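PDB 4YAR: 2-hydroxyethylphosphonate dioxygenase from Streptomyces viridochromogenes, which catalyses the iron-dependent conversion of 2-hydroxyethylphosphonate and dioxygen to hydroxymethylphosphonate and formate, a step in the biosynthesis of the antibiotic phosphinothricin tripeptide. Local coordinates for residues A[24-29]-A[49-54]; A[320-325]-A[337-342]; A[349-354]-A[389-394]. The protein carries 1 engineered substitution. All blocks are in the same frame, centred on the assembly; numbering follows the deposited sequence.

Contact 1 of 3, residues A[24-29]-A[49-54]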
loop_
_atom_site.group_PDB
_atom_site.type_symbol
_atom_site.label_atom_id
_atom_site.label_comp_id
_atom_site.label_asym_id
_atom_site.label_seq_id
_atom_site.Cartn_x
_atom_site.Cartn_y
_atom_site.Cartn_z
ATOM N N ASP A 24 17.295 14.765 34.556
ATOM C CA ASP A 24 17.276 14.616 36.002
ATOM C C ASP A 24 16.301 13.552 36.419
ATOM O O ASP A 24 16.607 12.656 37.212
ATOM C CB ASP A 24 16.997 15.958 36.697
ATOM C CG ASP A 24 18.241 16.891 36.708
ATOM O OD1 ASP A 24 19.343 16.460 36.284
ATOM O OD2 ASP A 24 18.126 18.050 37.146
ATOM N N LEU A 25 15.119 13.619 35.827
ATOM C CA LEU A 25 14.108 12.607 36.027
ATOM C C LEU A 25 14.553 11.207 35.649
ATOM O O LEU A 25 14.233 10.248 36.326
ATOM C CB LEU A 25 12.881 12.992 35.185
ATOM C CG LEU A 25 11.860 13.880 35.857
ATOM C CD1 LEU A 25 10.709 14.131 34.862
ATOM C CD2 LEU A 25 11.379 13.212 37.170
ATOM N N ALA A 26 15.307 11.095 34.565
ATOM C CA ALA A 26 15.720 9.813 34.039
ATOM C C ALA A 26 17.030 9.292 34.683
ATOM O O ALA A 26 17.406 8.137 34.478
ATOM C CB ALA A 26 15.919 9.940 32.550
ATOM N N GLY A 27 17.723 10.185 35.384
ATOM C CA GLY A 27 18.995 9.911 36.021
ATOM C C GLY A 27 20.118 9.861 35.020
ATOM O O GLY A 27 21.027 9.067 35.144
ATOM N N LEU A 28 20.057 10.706 34.023
ATOM C CA LEU A 28 20.967 10.581 32.898
ATOM C C LEU A 28 21.790 11.821 32.736
ATOM O O LEU A 28 21.337 12.886 32.999
ATOM C CB LEU A 28 20.209 10.325 31.609
ATOM C CG LEU A 28 19.533 8.963 31.468
ATOM C CD1 LEU A 28 18.914 8.857 30.082
ATOM C CD2 LEU A 28 20.542 7.807 31.682
ATOM N N PRO A 29 23.018 11.682 32.229
ATOM C CA PRO A 29 23.798 12.861 31.896
ATOM C C PRO A 29 23.106 13.732 30.876
ATOM O O PRO A 29 22.625 13.233 29.865
ATOM C CB PRO A 29 25.068 12.284 31.256
ATOM C CG PRO A 29 25.175 10.918 31.785
ATOM C CD PRO A 29 23.754 10.420 31.991
ATOM N N ALA A 49 17.461 3.960 27.071
ATOM C CA ALA A 49 16.181 4.132 26.429
ATOM C C ALA A 49 15.149 3.789 27.490
ATOM O O ALA A 49 14.034 4.324 27.529
ATOM C CB ALA A 49 16.068 3.177 25.259
ATOM N N THR A 50 15.549 2.853 28.341
ATOM C CA THR A 50 14.734 2.377 29.441
ATOM C C THR A 50 14.446 3.446 30.505
ATOM O O THR A 50 13.288 3.619 30.938
ATOM C CB THR A 50 15.395 1.136 30.052
ATOM O OG1 THR A 50 14.573 0.645 31.101
ATOM C CG2 THR A 50 16.817 1.448 30.555
ATOM N N ALA A 51 15.473 4.196 30.892
ATOM C CA ALA A 51 15.309 5.253 31.902
ATOM C C ALA A 51 14.481 6.450 31.341
ATOM O O ALA A 51 13.669 7.068 32.081
ATOM C CB ALA A 51 16.659 5.733 32.403
ATOM N N LEU A 52 14.708 6.763 30.059
ATOM C CA LEU A 52 13.986 7.855 29.379
ATOM C C LEU A 52 12.512 7.473 29.249
ATOM O O LEU A 52 11.633 8.288 29.468
ATOM C CB LEU A 52 14.584 8.141 28.009
ATOM C CG LEU A 52 15.767 9.089 27.910
ATOM C CD1 LEU A 52 16.383 9.071 26.499
ATOM C CD2 LEU A 52 15.398 10.505 28.369
ATOM N N ALA A 53 12.260 6.210 28.942
ATOM C CA ALA A 53 10.902 5.703 28.803
ATOM C C ALA A 53 10.162 5.830 30.098
ATOM O O ALA A 53 9.030 6.328 30.153
ATOM C CB ALA A 53 10.929 4.248 28.351
ATOM N N GLU A 54 10.810 5.407 31.176
ATOM C CA GLU A 54 10.158 5.449 32.467
ATOM C C GLU A 54 9.857 6.918 32.810
ATOM O O GLU A 54 8.741 7.250 33.189
ATOM C CB GLU A 54 11.017 4.764 33.530
ATOM C CG GLU A 54 10.267 4.464 34.826
ATOM C CD GLU A 54 9.950 5.717 35.641
ATOM O OE1 GLU A 54 10.864 6.548 35.876
ATOM O OE2 GLU A 54 8.776 5.870 36.054
#

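Contact 2 of 3, residues A[320-325]-A[337-342]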
loop_
_atom_site.group_PDB
_atom_site.type_symbol
_atom_site.label_atom_id
_atom_site.label_comp_id
_atom_site.label_asym_id
_atom_site.label_seq_id
_atom_site.Cartn_x
_atom_site.Cartn_y
_atom_site.Cartn_z
ATOM N N TYR A 320 10.317 4.702 -21.780
ATOM C CA TYR A 320 9.769 3.353 -21.660
ATOM C C TYR A 320 8.537 3.175 -22.494
ATOM O O TYR A 320 7.958 4.142 -22.897
ATOM C CB TYR A 320 9.466 3.061 -20.156
ATOM C CG TYR A 320 10.609 3.453 -19.253
ATOM C CD1 TYR A 320 11.742 2.667 -19.175
ATOM C CD2 TYR A 320 10.580 4.628 -18.507
ATOM C CE1 TYR A 320 12.789 3.019 -18.390
ATOM C CE2 TYR A 320 11.655 5.006 -17.707
ATOM C CZ TYR A 320 12.754 4.189 -17.654
ATOM O OH TYR A 320 13.858 4.445 -16.876
ATOM N N GLU A 321 8.160 1.915 -22.794
ATOM C CA GLU A 321 6.795 1.583 -23.193
ATOM C C GLU A 321 6.071 0.950 -21.981
ATOM O O GLU A 321 6.657 0.164 -21.285
ATOM C CB GLU A 321 6.748 0.721 -24.448
ATOM C CG GLU A 321 5.415 0.841 -25.217
ATOM C CD GLU A 321 5.264 -0.091 -26.423
ATOM O OE1 GLU A 321 4.170 -0.136 -27.004
ATOM O OE2 GLU A 321 6.224 -0.772 -26.804
ATOM N N ALA A 322 4.857 1.407 -21.713
ATOM C CA ALA A 322 4.133 0.966 -20.476
ATOM C C ALA A 322 2.825 0.348 -20.839
ATOM O O ALA A 322 2.178 0.761 -21.770
ATOM C CB ALA A 322 3.966 2.137 -19.512
ATOM N N ALA A 323 2.384 -0.679 -20.086
ATOM C CA ALA A 323 1.040 -1.154 -20.220
ATOM C C ALA A 323 0.495 -1.416 -18.789
ATOM O O ALA A 323 1.265 -1.752 -17.876
ATOM C CB ALA A 323 1.054 -2.468 -20.978
ATOM N N SER A 324 -0.806 -1.253 -18.642
ATOM C CA SER A 324 -1.449 -1.375 -17.345
ATOM C C SER A 324 -1.779 -2.749 -16.906
ATOM O O SER A 324 -2.274 -3.551 -17.669
ATOM C CB SER A 324 -2.768 -0.580 -17.344
ATOM O OG SER A 324 -2.562 0.781 -17.756
ATOM N N MET A 325 -1.514 -3.018 -15.629
ATOM C CA MET A 325 -2.087 -4.179 -14.967
ATOM C C MET A 325 -3.385 -3.735 -14.347
ATOM O O MET A 325 -3.771 -2.546 -14.469
ATOM C CB MET A 325 -1.197 -4.757 -13.865
ATOM C CG MET A 325 0.138 -5.133 -14.321
ATOM S SD MET A 325 0.949 -5.969 -12.929
ATOM C CE MET A 325 2.593 -6.120 -13.740
ATOM N N SER A 337 2.244 -2.084 -13.300
ATOM C CA SER A 337 2.490 -1.768 -14.733
ATOM C C SER A 337 3.512 -2.754 -15.323
ATOM O O SER A 337 4.381 -3.235 -14.606
ATOM C CB SER A 337 3.052 -0.323 -14.872
ATOM O OG SER A 337 2.171 0.635 -14.281
ATOM N N PHE A 338 3.363 -3.068 -16.600
ATOM C CA PHE A 338 4.421 -3.743 -17.390
ATOM C C PHE A 338 5.245 -2.639 -18.047
ATOM O O PHE A 338 4.657 -1.715 -18.628
ATOM C CB PHE A 338 3.864 -4.635 -18.469
ATOM C CG PHE A 338 2.863 -5.668 -18.040
ATOM C CD1 PHE A 338 3.271 -6.945 -17.620
ATOM C CD2 PHE A 338 1.510 -5.429 -18.154
ATOM C CE1 PHE A 338 2.317 -7.900 -17.255
ATOM C CE2 PHE A 338 0.546 -6.443 -17.892
ATOM C CZ PHE A 338 0.982 -7.655 -17.370
ATOM N N LEU A 339 6.552 -2.710 -17.930
ATOM C CA LEU A 339 7.477 -1.741 -18.569
ATOM C C LEU A 339 8.484 -2.406 -19.534
ATOM O O LEU A 339 9.255 -3.265 -19.160
ATOM C CB LEU A 339 8.261 -0.958 -17.575
ATOM C CG LEU A 339 7.561 -0.062 -16.580
ATOM C CD1 LEU A 339 8.582 0.676 -15.772
ATOM C CD2 LEU A 339 6.674 0.967 -17.321
ATOM N N ARG A 340 8.461 -1.944 -20.765
ATOM C CA ARG A 340 9.493 -2.292 -21.755
ATOM C C ARG A 340 10.624 -1.237 -21.779
ATOM O O ARG A 340 10.341 -0.061 -21.903
ATOM C CB ARG A 340 8.783 -2.389 -23.100
ATOM C CG ARG A 340 9.401 -3.312 -24.098
ATOM C CD ARG A 340 8.744 -3.104 -25.439
ATOM N NE ARG A 340 8.586 -4.363 -26.141
ATOM C CZ ARG A 340 8.270 -4.480 -27.436
ATOM N NH1 ARG A 340 8.066 -3.393 -28.188
ATOM N NH2 ARG A 340 8.152 -5.694 -27.981
ATOM N N VAL A 341 11.887 -1.680 -21.627
ATOM C CA VAL A 341 13.046 -0.823 -21.607
ATOM C C VAL A 341 13.807 -1.092 -22.931
ATOM O O VAL A 341 13.957 -2.236 -23.318
ATOM C CB VAL A 341 13.965 -1.190 -20.380
ATOM C CG1 VAL A 341 15.131 -0.243 -20.277
ATOM C CG2 VAL A 341 13.145 -1.190 -19.094
ATOM N N ASP A 342 14.297 -0.055 -23.557
ATOM C CA ASP A 342 15.007 -0.221 -24.842
ATOM C C ASP A 342 16.029 0.868 -25.142
ATOM O O ASP A 342 15.834 1.602 -26.093
ATOM C CB ASP A 342 13.960 -0.269 -25.994
ATOM C CG ASP A 342 13.217 1.103 -26.234
ATOM O OD1 ASP A 342 13.188 2.006 -25.357
ATOM O OD2 ASP A 342 12.637 1.265 -27.340
#

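Contact 3 of 3, residues A[349-354]-A[389-394]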
loop_
_atom_site.group_PDB
_atom_site.type_symbol
_atom_site.label_atom_id
_atom_site.label_comp_id
_atom_site.label_asym_id
_atom_site.label_seq_id
_atom_site.Cartn_x
_atom_site.Cartn_y
_atom_site.Cartn_z
ATOM N N ASP A 349 13.950 9.706 -16.024
ATOM C CA ASP A 349 14.103 9.535 -14.603
ATOM C C ASP A 349 12.717 9.146 -14.090
ATOM O O ASP A 349 11.696 9.690 -14.555
ATOM C CB ASP A 349 14.692 10.776 -13.898
ATOM C CG ASP A 349 16.242 10.755 -13.885
ATOM O OD1 ASP A 349 16.818 10.086 -14.744
ATOM O OD2 ASP A 349 16.941 11.308 -12.969
ATOM N N LEU A 350 12.697 8.117 -13.246
ATOM C CA LEU A 350 11.535 7.753 -12.462
ATOM C C LEU A 350 11.681 8.267 -11.033
ATOM O O LEU A 350 12.736 8.101 -10.370
ATOM C CB LEU A 350 11.351 6.231 -12.488
ATOM C CG LEU A 350 11.305 5.646 -13.884
ATOM C CD1 LEU A 350 11.483 4.143 -13.837
ATOM C CD2 LEU A 350 10.041 5.988 -14.647
ATOM N N ILE A 351 10.623 8.891 -10.553
ATOM C CA ILE A 351 10.529 9.451 -9.195
ATOM C C ILE A 351 9.033 9.118 -8.903
ATOM O O ILE A 351 8.127 9.486 -9.640
ATOM C CB ILE A 351 10.912 10.950 -9.031
ATOM C CG1 ILE A 351 12.156 11.357 -9.866
ATOM C CG2 ILE A 351 11.312 11.254 -7.587
ATOM C CD1 ILE A 351 12.647 12.819 -9.712
ATOM N N ASP A 352 8.778 8.298 -7.901
ATOM C CA ASP A 352 7.419 7.982 -7.561
ATOM C C ASP A 352 7.115 8.521 -6.166
ATOM O O ASP A 352 7.978 8.581 -5.350
ATOM C CB ASP A 352 7.210 6.449 -7.478
ATOM C CG ASP A 352 6.834 5.815 -8.806
ATOM O OD1 ASP A 352 7.762 5.715 -9.602
ATOM O OD2 ASP A 352 5.682 5.238 -8.954
ATOM N N HIS A 353 5.858 8.800 -5.881
ATOM C CA HIS A 353 5.517 9.347 -4.534
ATOM C C HIS A 353 5.355 8.349 -3.357
ATOM O O HIS A 353 4.935 8.727 -2.244
ATOM C CB HIS A 353 4.335 10.259 -4.647
ATOM C CG HIS A 353 3.044 9.564 -4.910
ATOM N ND1 HIS A 353 2.369 8.883 -3.920
ATOM C CD2 HIS A 353 2.248 9.530 -6.011
ATOM C CE1 HIS A 353 1.239 8.422 -4.412
ATOM N NE2 HIS A 353 1.114 8.841 -5.652
ATOM N N ALA A 354 5.625 7.075 -3.641
ATOM C CA ALA A 354 5.704 6.054 -2.655
ATOM C C ALA A 354 6.637 4.913 -3.172
ATOM O O ALA A 354 7.362 5.098 -4.101
ATOM C CB ALA A 354 4.293 5.558 -2.335
ATOM N N GLY A 389 12.614 3.232 -2.325
ATOM C CA GLY A 389 11.909 4.030 -1.328
ATOM C C GLY A 389 11.139 5.166 -2.025
ATOM O O GLY A 389 11.343 5.437 -3.215
ATOM N N PRO A 390 10.240 5.827 -1.300
ATOM C CA PRO A 390 9.482 6.957 -1.851
ATOM C C PRO A 390 10.442 8.068 -2.294
ATOM O O PRO A 390 11.414 8.352 -1.597
ATOM C CB PRO A 390 8.648 7.422 -0.667
ATOM C CG PRO A 390 8.511 6.192 0.173
ATOM C CD PRO A 390 9.841 5.531 0.108
ATOM N N PHE A 391 10.135 8.679 -3.421
ATOM C CA PHE A 391 10.893 9.797 -3.967
ATOM C C PHE A 391 12.357 9.503 -4.300
ATOM O O PHE A 391 13.155 10.438 -4.418
ATOM C CB PHE A 391 10.705 11.023 -3.082
ATOM C CG PHE A 391 9.320 11.570 -3.157
ATOM C CD1 PHE A 391 8.904 12.254 -4.276
ATOM C CD2 PHE A 391 8.386 11.335 -2.146
ATOM C CE1 PHE A 391 7.639 12.754 -4.378
ATOM C CE2 PHE A 391 7.109 11.797 -2.255
ATOM C CZ PHE A 391 6.718 12.543 -3.360
ATOM N N VAL A 392 12.741 8.202 -4.434
ATOM C CA VAL A 392 14.076 7.865 -4.851
ATOM C C VAL A 392 14.132 7.959 -6.370
ATOM O O VAL A 392 13.479 7.231 -7.058
ATOM C CB VAL A 392 14.460 6.461 -4.367
ATOM C CG1 VAL A 392 15.731 5.971 -5.001
ATOM C CG2 VAL A 392 14.429 6.440 -2.876
ATOM N N ARG A 393 15.040 8.801 -6.867
ATOM C CA ARG A 393 15.133 9.034 -8.306
ATOM C C ARG A 393 16.004 7.900 -8.883
ATOM O O ARG A 393 17.017 7.529 -8.346
ATOM C CB ARG A 393 15.691 10.445 -8.605
ATOM C CG ARG A 393 15.954 10.831 -10.055
ATOM C CD ARG A 393 17.044 11.917 -10.087
ATOM N NE ARG A 393 16.481 13.248 -9.896
ATOM C CZ ARG A 393 17.158 14.320 -9.449
ATOM N NH1 ARG A 393 18.461 14.250 -9.112
ATOM N NH2 ARG A 393 16.530 15.493 -9.316
ATOM N N HIS A 394 15.499 7.322 -9.921
ATOM C CA HIS A 394 16.109 6.109 -10.534
ATOM C C HIS A 394 15.703 5.995 -11.987
ATOM O O HIS A 394 14.858 6.747 -12.534
ATOM C CB HIS A 394 15.720 4.823 -9.722
ATOM C CG HIS A 394 14.253 4.511 -9.737
ATOM N ND1 HIS A 394 13.314 5.233 -9.032
ATOM C CD2 HIS A 394 13.566 3.549 -10.401
ATOM C CE1 HIS A 394 12.118 4.716 -9.228
ATOM N NE2 HIS A 394 12.245 3.697 -10.066
HETATM O O HOH W 1 10.803 6.643 -6.920
HETATM O O HOH W 2 9.782 4.723 -5.275
#

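Contact 1 of 3, residues A[24-29]-A[49-54]
Ala-26 and Leu-28 meet Ala-51 and Leu-52 in a small apolar contact between the C-terminal end of helix 19-26, with the turn that follows it, and helix 49-55 in the N-terminal helical region. Small side chains let the backbones come close: the CA atoms of Ala-26 and Ala-51 are 5.1 Å apart. CB of Ala-51 lies 3.3 Å from the carbonyl O of Ala-26, while the two methyls, CB to CB, are 4.3 Å apart. The methyl of Ala-26 faces the backbone of helix 49-55, with its CB 3.7 Å from Ala-51 O. Gly-27 then takes positive phi (76°) in a Schellman motif, and the turning chain brings Leu-28 against the same helix. CG of Leu-28 stands anti to the carbonyl carbon (chi1 -70°), and CD1 of Leu-28 touches CG of Leu-52 at 3.8 Å, the two side chains crossing at about a right angle. Leu-52 is buried and packs further on Leu-33 and Leu-36 of helix 30-36. Pro-29 is the N-cap of helix 30-36, which makes 27-29 the short turn between the two helices of the helix-turn-helix, a DNA-binding motif assigned here by similarity, within a Cro/C1-type helical domain.

Contact 2 of 3, residues A[320-325]-A[337-342]
Glu-321 to Ser-324 pair with Ser-337 to Arg-340 across a beta hairpin formed by strands 320-324 and 335-343 of an antiparallel sheet. Two hydrogen-bonded pairs hold the backbones together. Arg-340 N donates to Glu-321 O at 2.8 Å and Glu-321 N returns a bond to Arg-340 O at 3.1 Å; Ala-323 and Phe-338 exchange a similar pair. On the face carrying Glu-321 and Arg-340 the two side chains run side by side in the same direction, and OE2 of Glu-321 reaches NH1 of Arg-340 at 3.5 Å. Their carboxylate and guanidinium planes are 64° apart, so this salt bridge is not a flat, two-pronged one. Phe-338 lies on the same face, and Met-325, just beyond the strand and extended beyond CG (chi2 -173°, chi3 -174°), crosses its side chain at about a right angle. CE of Met-325 stands over the ring, 4.1 Å from the Phe-338 centroid, as a CH-pi contact, and SD adds a Met-aromatic approach. Leu-403 of strand 400-407 packs on both residues. Ala-322 and Leu-339 share the other face, where Ala-322 CB meets the CD2 branch of Leu-339 at 3.7 Å. Flanking strands 315-317 and 400-407 bond to the outer edges of this pair, a beta hairpin in one antiparallel sheet of the cupin-type (double-stranded beta-helix) fold of this dioxygenase family.

Contact 3 of 3, residues A[349-354]-A[389-394]
Backbone hydrogen bonds join Leu-350 to His-394 and Asp-352 to Phe-391. Leu-350 N donates to His-394 O at 2.7 Å, His-394 N bonds back to Leu-350 O, and Phe-391 N lies nearly in line with the Asp-352 C=O, 2.9 Å from that O, though its N-H is bent (151°). Water 1 accepts from Asp-352 N and donates to Val-392 O. That carbonyl also receives the ND1-H of His-394 at 2.8 Å, which fixes the rotation of the imidazole; NE2 bonds to the Tyr-358 hydroxyl. The Leu-350–His-394 pair is a single antiparallel bridge from the loop before strand 355-362 to His-394, where strand 394-397 begins, and the type II turn from Gly-389 to Val-392, with Phe-391 at positive phi, swings the second loop alongside the first. Two CH-pi contacts lie over ring faces. His-394 CG lies between the backbone N and the carbonyl carbon (chi1 64°), and CB of Leu-350 sits over the His-394 ring, 3.8 Å from its centroid; CA of His-353 lies over a face of Phe-391. CB of His-353 approaches Phe-391 CZ at 3.5 Å. Ile-351 and Arg-393 run side by side, CG1 of Ile-351 against CG of Arg-393. The charged pair across the loops is long: OD2 of Asp-349 is 3.7 Å from NE of Arg-393, while OD1 of Asp-349 forms a salt bridge with Arg-395.

The three contacts illustrate how chemistry follows place in a fold. Contact 1, partly buried in the helical region, has apolar packing as its entire chemistry across the pair. Contact 2 is the buried one, combining regular strand pairing with apolar and aromatic packing and one salt bridge. Contact 3 is partly buried with several exposed residues; its irregular loops use fewer direct backbone bonds, supplemented by water. Strands 320-324 and 335-343 of contact 2 lie in the same antiparallel sheet as strands 355-362 and 385-388, which the loops of contact 3 adjoin; the two contacts touch where CE2 of Tyr-320 packs on CD2 of Leu-350 at 3.6 Å. Contact 1 touches neither.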